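Local coordinates for Mec-8 protein (Caenorhabditis elegans, PDB 6DG0) that is a splicing factor whose C-terminal RNA recognition motif, the part modelled here, binds AGCACA as single-stranded DNA and probably recognises RNA in the nucleus, at residues G22-F27 with V46-L51; R34-N37 with A42-F45. The protein carries 2 engineered substitutions. All coordinates share one frame; numbering follows the deposited sequence.

Contact 1: residues G22-F27 with V46-L51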
# COMPACT_ATOMS: atom_id res chain seq x y z
N GLY A 22 9.16 2.67 3.40
CA GLY A 22 10.37 2.24 2.73
C GLY A 22 10.12 1.31 1.56
O GLY A 22 10.86 1.31 0.58
N VAL A 23 9.07 0.50 1.67
CA VAL A 23 8.70 -0.43 0.60
C VAL A 23 8.15 0.28 -0.63
O VAL A 23 8.60 0.03 -1.75
CB VAL A 23 7.63 -1.44 1.09
CG1 VAL A 23 7.13 -2.29 -0.07
CG2 VAL A 23 8.18 -2.31 2.20
N PHE A 24 7.19 1.17 -0.42
CA PHE A 24 6.49 1.85 -1.50
C PHE A 24 7.16 3.13 -2.01
O PHE A 24 6.97 3.52 -3.16
CB PHE A 24 5.05 2.14 -1.07
CG PHE A 24 4.21 0.90 -0.89
CD1 PHE A 24 4.24 0.20 0.31
CD2 PHE A 24 3.41 0.43 -1.91
CE1 PHE A 24 3.49 -0.94 0.48
CE2 PHE A 24 2.65 -0.72 -1.74
CZ PHE A 24 2.69 -1.40 -0.54
N LYS A 25 7.94 3.79 -1.15
CA LYS A 25 8.65 5.01 -1.54
C LYS A 25 9.75 4.71 -2.57
O LYS A 25 10.22 5.62 -3.26
CB LYS A 25 9.26 5.69 -0.32
CG LYS A 25 9.61 7.15 -0.50
CD LYS A 25 10.19 7.71 0.80
CE LYS A 25 10.50 9.19 0.69
NZ LYS A 25 9.29 10.00 0.39
N ALA A 26 10.14 3.45 -2.67
CA ALA A 26 11.17 3.03 -3.61
C ALA A 26 10.70 3.12 -5.06
O ALA A 26 11.50 3.00 -5.99
CB ALA A 26 11.63 1.62 -3.29
N PHE A 27 9.39 3.31 -5.25
CA PHE A 27 8.82 3.39 -6.59
C PHE A 27 8.38 4.81 -6.94
O PHE A 27 7.89 5.56 -6.09
CB PHE A 27 7.65 2.42 -6.72
CG PHE A 27 8.08 0.98 -6.66
CD1 PHE A 27 8.25 0.35 -5.45
CD2 PHE A 27 8.34 0.28 -7.82
CE1 PHE A 27 8.65 -0.97 -5.39
CE2 PHE A 27 8.75 -1.04 -7.77
CZ PHE A 27 8.90 -1.67 -6.56
N VAL A 46 -2.07 3.34 -0.05
CA VAL A 46 -0.88 4.02 -0.56
C VAL A 46 -1.19 4.81 -1.82
O VAL A 46 -1.69 4.26 -2.81
CB VAL A 46 0.24 3.01 -0.86
CG1 VAL A 46 1.53 3.74 -1.19
CG2 VAL A 46 0.44 2.08 0.32
N GLU A 47 -0.90 6.11 -1.79
CA GLU A 47 -1.22 7.00 -2.90
C GLU A 47 -0.02 7.29 -3.80
O GLU A 47 1.09 7.53 -3.31
CB GLU A 47 -1.79 8.31 -2.37
CG GLU A 47 -2.34 9.21 -3.46
CD GLU A 47 -2.81 10.54 -2.93
OE1 GLU A 47 -1.98 11.27 -2.34
OE2 GLU A 47 -4.00 10.87 -3.10
N TYR A 48 -0.25 7.28 -5.10
CA TYR A 48 0.76 7.68 -6.08
C TYR A 48 0.30 8.87 -6.92
O TYR A 48 -0.90 9.15 -6.99
CB TYR A 48 1.13 6.49 -6.97
CG TYR A 48 2.04 5.50 -6.28
CD1 TYR A 48 1.52 4.48 -5.49
CD2 TYR A 48 3.42 5.59 -6.41
CE1 TYR A 48 2.35 3.57 -4.86
CE2 TYR A 48 4.26 4.69 -5.78
CZ TYR A 48 3.72 3.69 -5.00
OH TYR A 48 4.55 2.79 -4.37
N SER A 49 1.25 9.55 -7.56
CA SER A 49 0.96 10.81 -8.25
C SER A 49 -0.02 10.67 -9.41
O SER A 49 -0.76 11.60 -9.72
CB SER A 49 2.27 11.44 -8.75
OG SER A 49 2.91 10.59 -9.69
N ASP A 50 -0.03 9.50 -10.04
CA ASP A 50 -0.99 9.22 -11.11
C ASP A 50 -1.25 7.72 -11.21
O ASP A 50 -0.59 6.92 -10.54
CB ASP A 50 -0.50 9.79 -12.45
CG ASP A 50 0.82 9.19 -12.92
OD1 ASP A 50 0.93 7.94 -13.00
OD2 ASP A 50 1.74 9.96 -13.23
N LEU A 51 -2.22 7.35 -12.04
CA LEU A 51 -2.60 5.94 -12.21
C LEU A 51 -1.45 5.06 -12.69
O LEU A 51 -1.25 3.96 -12.16
CB LEU A 51 -3.76 5.83 -13.20
CG LEU A 51 -4.25 4.39 -13.43
CD1 LEU A 51 -4.70 3.76 -12.13
CD2 LEU A 51 -5.36 4.36 -14.47

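Contact 2: residues R34-N37 with A42-F45. Engineered in segment 42-45: Ala42 (natural residue Cys). With nucleotides of chain D.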
# COMPACT_ATOMS: atom_id res chain seq x y z
N ARG A 34 -1.24 5.64 4.36
CA ARG A 34 -2.00 5.57 5.61
C ARG A 34 -2.16 4.13 6.07
O ARG A 34 -2.60 3.26 5.31
CB ARG A 34 -3.37 6.23 5.48
CG ARG A 34 -3.33 7.74 5.48
CD ARG A 34 -4.32 8.37 4.52
NE ARG A 34 -5.48 8.92 5.22
CZ ARG A 34 -5.56 10.18 5.65
NH1 ARG A 34 -4.55 11.02 5.45
NH2 ARG A 34 -6.65 10.60 6.28
N LEU A 35 -1.81 3.90 7.34
CA LEU A 35 -1.82 2.57 7.93
C LEU A 35 -2.96 2.48 8.94
O LEU A 35 -3.00 3.20 9.94
CB LEU A 35 -0.48 2.27 8.60
CG LEU A 35 -0.29 0.89 9.22
CD1 LEU A 35 -0.51 -0.20 8.18
CD2 LEU A 35 1.10 0.78 9.84
N HIS A 36 -3.89 1.57 8.68
CA HIS A 36 -5.11 1.47 9.47
C HIS A 36 -5.28 0.09 10.08
O HIS A 36 -5.05 -0.93 9.42
CB HIS A 36 -6.32 1.80 8.61
CG HIS A 36 -7.62 1.37 9.22
ND1 HIS A 36 -8.29 0.24 8.80
CD2 HIS A 36 -8.37 1.90 10.21
CE1 HIS A 36 -9.40 0.10 9.51
NE2 HIS A 36 -9.47 1.10 10.37
N ASN A 37 -5.67 0.08 11.35
CA ASN A 37 -5.90 -1.18 12.04
C ASN A 37 -7.29 -1.20 12.65
O ASN A 37 -7.83 -0.18 13.06
CB ASN A 37 -4.84 -1.40 13.12
CG ASN A 37 -4.81 -2.82 13.61
OD1 ASN A 37 -5.50 -3.68 13.06
ND2 ASN A 37 -3.98 -3.10 14.61
N ALA A 42 -3.57 -5.50 10.09
CA ALA A 42 -3.78 -4.18 9.48
C ALA A 42 -3.81 -4.17 7.95
O ALA A 42 -3.34 -5.10 7.30
CB ALA A 42 -2.71 -3.22 9.98
N VAL A 43 -4.41 -3.12 7.40
CA VAL A 43 -4.38 -2.87 5.96
C VAL A 43 -3.76 -1.49 5.72
O VAL A 43 -3.52 -0.75 6.67
CB VAL A 43 -5.79 -2.89 5.33
CG1 VAL A 43 -6.51 -4.19 5.66
CG2 VAL A 43 -6.61 -1.68 5.78
N ALA A 44 -3.48 -1.16 4.46
CA ALA A 44 -2.86 0.13 4.15
C ALA A 44 -3.38 0.74 2.86
O ALA A 44 -3.72 0.02 1.92
CB ALA A 44 -1.35 -0.03 4.08
N PHE A 45 -3.44 2.06 2.82
CA PHE A 45 -3.77 2.78 1.60
C PHE A 45 -2.57 3.63 1.15
O PHE A 45 -2.11 4.51 1.88
CB PHE A 45 -5.01 3.66 1.82
CG PHE A 45 -6.23 2.87 2.20
CD1 PHE A 45 -7.02 2.28 1.22
CD2 PHE A 45 -6.59 2.72 3.52
CE1 PHE A 45 -8.14 1.56 1.57
CE2 PHE A 45 -7.71 2.00 3.88
CZ PHE A 45 -8.49 1.41 2.90
P DA D 4 -13.57 1.05 5.14
OP1 DA D 4 -14.14 -0.02 5.99
OP2 DA D 4 -14.44 1.83 4.23
O5' DA D 4 -12.78 2.09 6.06
C5' DA D 4 -11.73 1.66 6.91
C4' DA D 4 -10.82 2.82 7.28
O4' DA D 4 -9.93 3.11 6.17
C3' DA D 4 -11.55 4.13 7.59
O3' DA D 4 -10.92 4.81 8.68
C2' DA D 4 -11.43 4.92 6.29
C1' DA D 4 -10.09 4.45 5.75
N9 DA D 4 -10.01 4.48 4.29
C8 DA D 4 -10.88 3.90 3.42
N7 DA D 4 -10.58 4.09 2.16
C5 DA D 4 -9.43 4.86 2.21
C6 DA D 4 -8.61 5.41 1.20
N6 DA D 4 -8.84 5.24 -0.11
N1 DA D 4 -7.54 6.13 1.59
C2 DA D 4 -7.31 6.29 2.90
N3 DA D 4 -8.01 5.83 3.94
C4 DA D 4 -9.07 5.12 3.52
P DC D 5 -11.72 5.95 9.48
OP1 DC D 5 -11.34 5.86 10.91
OP2 DC D 5 -13.14 5.84 9.09
O5' DC D 5 -11.15 7.31 8.87
C5' DC D 5 -9.78 7.64 9.06
C4' DC D 5 -9.34 8.72 8.08
O4' DC D 5 -9.37 8.20 6.74
C3' DC D 5 -10.19 9.99 8.06
O3' DC D 5 -9.42 11.09 8.56
C2' DC D 5 -10.56 10.19 6.58
C1' DC D 5 -9.59 9.27 5.86
N1 DC D 5 -10.09 8.74 4.56
C2 DC D 5 -9.34 8.95 3.41
O2 DC D 5 -8.26 9.55 3.49
N3 DC D 5 -9.80 8.47 2.22
C4 DC D 5 -10.96 7.82 2.18
N4 DC D 5 -11.38 7.37 0.99
C5 DC D 5 -11.75 7.60 3.35
C6 DC D 5 -11.28 8.08 4.51
P DC D 3 -13.61 -4.58 3.15
OP1 DC D 3 -14.48 -3.80 4.05
OP2 DC D 3 -14.09 -4.96 1.80
O5' DC D 3 -12.22 -3.80 2.97
C5' DC D 3 -11.57 -3.23 4.10
C4' DC D 3 -11.34 -1.74 3.91
O4' DC D 3 -10.50 -1.52 2.75
C3' DC D 3 -12.59 -0.90 3.67
O3' DC D 3 -12.42 0.40 4.23
C2' DC D 3 -12.67 -0.85 2.15
C1' DC D 3 -11.20 -0.78 1.77
N1 DC D 3 -10.91 -1.37 0.43
C2 DC D 3 -10.75 -0.53 -0.67
O2 DC D 3 -10.85 0.69 -0.52
N3 DC D 3 -10.48 -1.08 -1.88
C4 DC D 3 -10.38 -2.41 -2.00
N4 DC D 3 -10.12 -2.91 -3.22
C5 DC D 3 -10.55 -3.28 -0.89
C6 DC D 3 -10.81 -2.73 0.30

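Contact 1: residues G22-F27 with V46-L51
Phe24, Phe27, Val46 and Tyr48 join helix 17-24 and the type I turn Phe24-Phe27 to strand 42-48 on the helix-covered side of the sheet of an RNA recognition motif. The polar part is one hydrogen bond, from Tyr48 OH to Phe24 O at 2.8 Å. The hydroxyl comes in 24° out of the carbonyl plane, well to the side of the C=O direction. Phe27 N, closing the turn, approaches the same oxygen from the opposite face of that plane, so two donors fix the carbonyl at the start of the turn.

The apolar part centres on Phe24. Val46 CG2 makes a CH-pi contact, 3.9 Å from the ring centroid and 5° off the ring normal, while Val46 CG1 touches Phe24 CB, also at 3.9 Å. With CG1 anti to the backbone N (chi1 -171°) and CG2 beside that N, both Val46 methyls are turned to Phe24. Tyr48 crosses Phe24 at about a right angle and brings its hydroxyl to the edge of the phenyl ring. A phenylalanine in place of Tyr48 would lack the hydroxyl and would probably leave Phe24 O without this second donor and the ring without its tether to the turn. Leu61 of helix 51-61 and Val8 of strand 4-11 also pack on Phe24. Phe27 adds its carbonyl oxygen, which lies in the plane of the Tyr48 ring at its edge, 3.7 Å from Tyr48 CE2.

Contact 2: residues R34-N37 with A42-F45
Arg34 pairs with Phe45 and His36 with Val43 in the two hydrogen-bonded pairs of an antiparallel hairpin, where the axes of the short segments come within 4.9 Å, their N-to-C directions 154° apart. Each pair is held both ways: Arg34 N to Phe45 O and Phe45 N to Arg34 O measure 2.9 Å each, and His36 N to Val43 O and Val43 N to His36 O complete the ladder. Leu35 and Ala44, between them, form a non-hydrogen-bonded pair.

The two faces differ sharply. On one, Leu35 CD1 reaches across the strands to Ala42 CB at 4.1 Å and Ala44 CB at 4.2 Å; Ala42 is an engineered residue, cysteine in the natural protein. The other face carries Arg34, His36, Val43 and Phe45 and receives the DNA strand, chain D. Phe45, at an aromatic position of the RNP1 sequence, lies flat under the adenine of DA4, whose C5 sits 3.4 Å above the centre of the phenyl ring. DC3 meets the edge of the same ring. His36 keeps CG anti to its backbone nitrogen (chi1 164°), which sets its imidazole beside Val43: Val43 CG2 lies at the ring edge, and C4' of the DA4 sugar sits 3.7 Å above the ring centre. Arg34 bends twice along its chain, carrying its guanidinium away from the hairpin to DC5. O2 of that cytosine lies over a face of the group, 3.3 Å from Arg34 NE.

This chemistry implies an aromatic surface on which the base lies against Phe45 and the sugar against His36, with the arginine charge likely to favour the cytosine carbonyl electrostatically.

From the N terminus, strand 4-11 leads to helix 17-24, which with the turn after it supplies the first segment of contact 1. The chain then runs out along strand 30-37, reverses, and returns along strand 42-48. Contact 2 closes this short hairpin loop, with four residues between its segments; contact 1 closes the longer loop around it when residues 46-51 come back against 22-27, so the two nest and do not cross. Both use strand 42-48, in adjoining portions, and their centres lie 14 Å apart. Contact 1 ties a helix to the covered side of the four-stranded sheet, whereas contact 2 joins its outer strand to the neighbour and bears the nucleic acid on the other side.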